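Local coordinates for ankyrin repeat and SOCS box protein 11 (Homo sapiens, PDB 4UUC), which serves as the substrate-recognition subunit of a cullin-5-RING E3 ubiquitin ligase, targeting proteins such as BIK, DIRAS2 and RPN1, and is represented here by its ankyrin repeat domain, at residues 94-99 / 119-124; 15-20 / 53-58. All coordinates share one frame; numbering follows the deposited sequence. Where two conformers were deposited one is given.

Contact 1 of 2, residues 94-99 / 119-124; sequences AKAQLE and EILLAN
The backbones of A96 and L121 come closest here, CA to CA 6.3 Å, where the irregular chain 94-99 passes the last turn of helix 115-123 and the residue that follows it. This is the seam between two consecutive ankyrin repeats: 94-99 runs along the end of the third repeat and on toward the fourth, and 119-124 closes the second helix of the fourth. The contact is small, 112 Å² summed over both sides, and A96 contributes more than half of it. Its CB is directed at the helix end and lies 4.0 Å from the carbonyl O of N124, while N124 CB is 4.4 Å from the same methyl. From the helix comes CD2 of L121, 4.3 Å from A96 CB. L121 leaves its backbone at an angle to the loop; with CG beside the backbone N (chi1 -70°) the fork is carried toward it, and CD2, not the extended CD1, is the branch that meets A96. The L121 side chain also touches L74 and C78 of helix 73-80 and P105 and I106 of helix 105-111, in keeping with its burial. V126 also touches A96, and Q97 OE1 accepts a hydrogen bond from the backbone N of N127, a polar tie between the same loop and the chain just past the helix. N124 is the first residue to depart from helical phi/psi, and its backbone N makes two weak bonds, to the carbonyls of I120 and L121. The side-chain amide adds a firmer link back into the final turn: ND2 donates to I120 O at 2.7 Å, with an N-H...O angle of 168° and the acceptor 8° out of the amide plane.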
loop_
_atom_site.group_PDB
_atom_site.type_symbol
_atom_site.label_atom_id
_atom_site.label_comp_id
_atom_site.label_asym_id
_atom_site.label_seq_id
_atom_site.Cartn_x
_atom_site.Cartn_y
_atom_site.Cartn_z
ATOM N N ALA A 94 14.535 3.063 7.679
ATOM C CA ALA A 94 13.212 2.473 7.835
ATOM C C ALA A 94 13.200 1.057 7.256
ATOM O O ALA A 94 13.773 0.808 6.194
ATOM C CB ALA A 94 12.154 3.338 7.158
ATOM N N LYS A 95 12.559 0.134 7.968
ATOM C CA LYS A 95 12.346 -1.225 7.470
ATOM C C LYS A 95 11.187 -1.238 6.469
ATOM O O LYS A 95 10.081 -0.811 6.790
ATOM C CB LYS A 95 12.057 -2.180 8.628
ATOM C CG LYS A 95 11.929 -3.638 8.214
ATOM N N ALA A 96 11.444 -1.735 5.263
ATOM C CA ALA A 96 10.472 -1.646 4.172
ATOM C C ALA A 96 9.346 -2.678 4.284
ATOM O O ALA A 96 8.189 -2.365 4.004
ATOM C CB ALA A 96 11.181 -1.797 2.834
ATOM N N GLN A 97 9.694 -3.905 4.668
ATOM C CA GLN A 97 8.709 -4.962 4.888
ATOM C C GLN A 97 8.748 -5.372 6.357
ATOM O O GLN A 97 9.813 -5.674 6.897
ATOM C CB GLN A 97 8.975 -6.167 3.979
ATOM C CG GLN A 97 7.920 -7.268 4.090
ATOM C CD GLN A 97 8.137 -8.413 3.112
ATOM O OE1 GLN A 97 8.731 -8.237 2.050
ATOM N NE2 GLN A 97 7.655 -9.597 3.473
ATOM N N LEU A 98 7.582 -5.371 6.996
ATOM C CA LEU A 98 7.490 -5.522 8.445
ATOM C C LEU A 98 6.921 -6.875 8.869
ATOM O O LEU A 98 6.327 -7.592 8.066
ATOM C CB LEU A 98 6.624 -4.399 9.022
ATOM C CG LEU A 98 7.070 -2.971 8.695
ATOM C CD1 LEU A 98 6.048 -1.961 9.204
ATOM C CD2 LEU A 98 8.444 -2.676 9.276
ATOM N N GLU A 99 7.098 -7.206 10.148
ATOM C CA GLU A 99 6.550 -8.435 10.713
ATOM C C GLU A 99 5.022 -8.427 10.664
ATOM O O GLU A 99 4.398 -7.375 10.502
ATOM C CB GLU A 99 7.038 -8.630 12.154
ATOM C CG GLU A 99 6.721 -7.474 13.093
ATOM N N GLU A 119 6.527 1.402 -6.129
ATOM C CA GLU A 119 7.742 1.080 -6.870
ATOM C C GLU A 119 8.993 1.269 -6.024
ATOM O O GLU A 119 9.921 0.468 -6.104
ATOM C CB GLU A 119 7.831 1.930 -8.136
ATOM C CG GLU A 119 6.786 1.565 -9.173
ATOM C CD GLU A 119 6.998 2.277 -10.495
ATOM O OE1 GLU A 119 8.155 2.328 -10.966
ATOM O OE2 GLU A 119 6.008 2.776 -11.067
ATOM N N ILE A 120 9.019 2.325 -5.215
ATOM C CA ILE A 120 10.147 2.565 -4.323
ATOM C C ILE A 120 10.308 1.404 -3.344
ATOM O O ILE A 120 11.423 0.940 -3.107
ATOM C CB ILE A 120 9.984 3.889 -3.544
ATOM C CG1 ILE A 120 10.052 5.076 -4.509
ATOM C CG2 ILE A 120 11.076 4.027 -2.479
ATOM C CD1 ILE A 120 9.643 6.402 -3.892
ATOM N N LEU A 121 9.198 0.935 -2.780
ATOM C CA LEU A 121 9.246 -0.171 -1.829
ATOM C C LEU A 121 9.737 -1.453 -2.501
ATOM O O LEU A 121 10.520 -2.206 -1.922
ATOM C CB LEU A 121 7.872 -0.402 -1.197
ATOM C CG LEU A 121 7.390 0.687 -0.232
ATOM C CD1 LEU A 121 5.929 0.459 0.132
ATOM C CD2 LEU A 121 8.249 0.731 1.018
ATOM N N LEU A 122 9.270 -1.705 -3.719
ATOM C CA LEU A 122 9.724 -2.868 -4.470
ATOM C C LEU A 122 11.212 -2.747 -4.795
ATOM O O LEU A 122 11.946 -3.737 -4.757
ATOM C CB LEU A 122 8.903 -3.030 -5.751
ATOM C CG LEU A 122 7.430 -3.394 -5.531
ATOM C CD1 LEU A 122 6.682 -3.405 -6.859
ATOM C CD2 LEU A 122 7.281 -4.742 -4.811
ATOM N N ALA A 123 11.659 -1.532 -5.097
ATOM C CA ALA A 123 13.074 -1.288 -5.358
ATOM C C ALA A 123 13.909 -1.514 -4.096
ATOM O O ALA A 123 15.111 -1.771 -4.176
ATOM C CB ALA A 123 13.281 0.123 -5.890
ATOM N N ASN A 124 13.265 -1.423 -2.935
ATOM C CA ASN A 124 13.936 -1.663 -1.664
ATOM C C ASN A 124 13.654 -3.070 -1.139
ATOM O O ASN A 124 13.690 -3.322 0.066
ATOM C CB ASN A 124 13.523 -0.597 -0.645
ATOM C CG ASN A 124 14.236 0.725 -0.879
ATOM O OD1 ASN A 124 15.209 1.042 -0.199
ATOM N ND2 ASN A 124 13.769 1.488 -1.861
#

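Contact 2 of 2, residues 15-20 / 53-58; sequences GRLLAL and AKALLE
L20 of helix 17-26 faces A55 of helix 50-58, their CA atoms 8.3 Å apart, the closest such pair between the segments. From CB, which points at helix 50-58, the L20 side chain extends to CG anti to the backbone N (chi1 -180°), and there it forks. CD2 ends on the A55 methyl, 3.8 Å from its CB, the nearest approach between the segments; CD1 turns to L56 and meets its CD1 at 4.2 Å. The chi2 of 116° lies off the usual staggered values, and the two methyls are thereby shared between neighbouring residues of the opposing helix. Helices 17-26 and 50-58 are the second helices of the first and second ankyrin repeats, so the contact stacks equivalent helices of adjacent repeats. L56 starts off at an angle to helix 17-26, but its tip comes nearer, and its side chain crosses that of L20 at about a right angle. L8 of helix 7-14 touches both leucines, joining the first helix of the first repeat to this apolar layer. One turn back from L20, L17 rests on A51 and C52 and adds a looser touch, its CD1 lying 4.5 Å from A55 CB.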
loop_
_atom_site.group_PDB
_atom_site.type_symbol
_atom_site.label_atom_id
_atom_site.label_comp_id
_atom_site.label_asym_id
_atom_site.label_seq_id
_atom_site.Cartn_x
_atom_site.Cartn_y
_atom_site.Cartn_z
ATOM N N GLY A 15 2.375 20.531 8.770
ATOM C CA GLY A 15 3.442 20.793 7.822
ATOM C C GLY A 15 3.982 22.204 7.979
ATOM O O GLY A 15 4.352 22.859 7.001
ATOM N N ARG A 16 4.008 22.682 9.218
ATOM C CA ARG A 16 4.522 24.015 9.516
ATOM C C ARG A 16 5.995 23.925 9.904
ATOM O O ARG A 16 6.340 23.936 11.083
ATOM C CB ARG A 16 3.706 24.673 10.629
ATOM C CG ARG A 16 2.249 24.908 10.265
ATOM C CD ARG A 16 1.870 26.378 10.343
ATOM N NE ARG A 16 0.424 26.555 10.449
ATOM C CZ ARG A 16 -0.173 27.702 10.761
ATOM N NH1 ARG A 16 0.545 28.792 10.996
ATOM N NH2 ARG A 16 -1.494 27.759 10.837
ATOM N N LEU A 17 6.854 23.833 8.893
ATOM C CA LEU A 17 8.281 23.596 9.094
ATOM C C LEU A 17 8.974 24.608 10.009
ATOM O O LEU A 17 9.759 24.222 10.876
ATOM C CB LEU A 17 8.989 23.572 7.736
ATOM C CG LEU A 17 10.478 23.222 7.768
ATOM C CD1 LEU A 17 10.702 21.814 8.303
ATOM C CD2 LEU A 17 11.086 23.371 6.396
ATOM N N LEU A 18 8.711 25.897 9.816
ATOM C CA LEU A 18 9.398 26.912 10.607
ATOM C C LEU A 18 9.012 26.811 12.085
ATOM O O LEU A 18 9.876 26.903 12.958
ATOM C CB LEU A 18 9.110 28.310 10.064
ATOM C CG LEU A 18 9.600 28.566 8.630
ATOM C CD1 LEU A 18 9.446 30.036 8.292
ATOM C CD2 LEU A 18 11.046 28.122 8.396
ATOM N N ALA A 19 7.729 26.601 12.369
ATOM C CA ALA A 19 7.292 26.400 13.753
ATOM C C ALA A 19 7.916 25.133 14.342
ATOM O O ALA A 19 8.389 25.131 15.480
ATOM C CB ALA A 19 5.779 26.329 13.828
ATOM N N LEU A 20 7.922 24.058 13.559
ATOM C CA LEU A 20 8.503 22.798 14.003
ATOM C C LEU A 20 9.982 22.961 14.365
ATOM O O LEU A 20 10.418 22.536 15.435
ATOM C CB LEU A 20 8.339 21.730 12.922
ATOM C CG LEU A 20 8.905 20.359 13.277
ATOM C CD1 LEU A 20 7.794 19.322 13.344
ATOM C CD2 LEU A 20 9.978 19.956 12.282
ATOM N N ALA A 53 9.487 15.831 8.447
ATOM C CA ALA A 53 9.950 14.482 8.758
ATOM C C ALA A 53 11.475 14.443 8.864
ATOM O O ALA A 53 12.017 13.894 9.821
ATOM C CB ALA A 53 9.460 13.492 7.708
ATOM N N LYS A 54 12.164 15.052 7.901
ATOM C CA LYS A 54 13.626 15.009 7.884
ATOM C C LYS A 54 14.219 15.766 9.064
ATOM O O LYS A 54 15.198 15.319 9.657
ATOM C CB LYS A 54 14.186 15.579 6.579
ATOM C CG LYS A 54 15.695 15.388 6.451
ATOM C CD LYS A 54 16.227 15.869 5.116
ATOM C CE LYS A 54 17.714 15.567 4.984
ATOM N NZ LYS A 54 18.275 16.039 3.690
ATOM N N ALA A 55 13.626 16.908 9.403
ATOM C CA ALA A 55 14.091 17.701 10.535
ATOM C C ALA A 55 13.960 16.905 11.832
ATOM O O ALA A 55 14.828 16.965 12.704
ATOM C CB ALA A 55 13.314 19.004 10.626
ATOM N N LEU A 56 12.872 16.151 11.955
ATOM C CA LEU A 56 12.658 15.311 13.125
ATOM C C LEU A 56 13.677 14.167 13.151
ATOM O O LEU A 56 14.248 13.858 14.200
ATOM C CB LEU A 56 11.229 14.761 13.135
ATOM C CG LEU A 56 10.129 15.789 13.425
ATOM C CD1 LEU A 56 8.764 15.261 13.010
ATOM C CD2 LEU A 56 10.121 16.166 14.898
ATOM N N LEU A 57 13.916 13.557 11.993
ATOM C CA LEU A 57 14.876 12.460 11.881
ATOM C C LEU A 57 16.297 12.928 12.189
ATOM O O LEU A 57 17.068 12.211 12.828
ATOM C CB LEU A 57 14.818 11.842 10.480
ATOM C CG LEU A 57 13.572 10.991 10.231
ATOM C CD1 LEU A 57 13.381 10.733 8.743
ATOM C CD2 LEU A 57 13.642 9.678 11.008
ATOM N N GLU A 58 16.629 14.134 11.736
ATOM C CA GLU A 58 17.942 14.725 11.985
ATOM C C GLU A 58 18.178 14.945 13.475
ATOM O O GLU A 58 19.321 14.988 13.931
ATOM C CB GLU A 58 18.080 16.055 11.234
ATOM C CG GLU A 58 18.357 15.900 9.745
ATOM C CD GLU A 58 18.309 17.216 8.985
ATOM O OE1 GLU A 58 17.752 18.205 9.511
ATOM O OE2 GLU A 58 18.834 17.260 7.853
#

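In the fold
Both contacts join consecutive ankyrin repeats, but at different levels of the stack. Contact 2 pairs second helices of the first and second repeats and is built from leucine and alanine side chains, three of its four touching residues being buried although it lies 25 Å from the chain centre. Contact 1, 10 Å from that centre, sets a loop against a helix end between the third and fourth repeats; with one of three touching residues buried, it is partly open and mixes methyl packing with a backbone carbonyl. The two share no helix, their centres are 23 Å apart, and contact 2 is completed within the first two repeats, before the chain reaches the segments of contact 1.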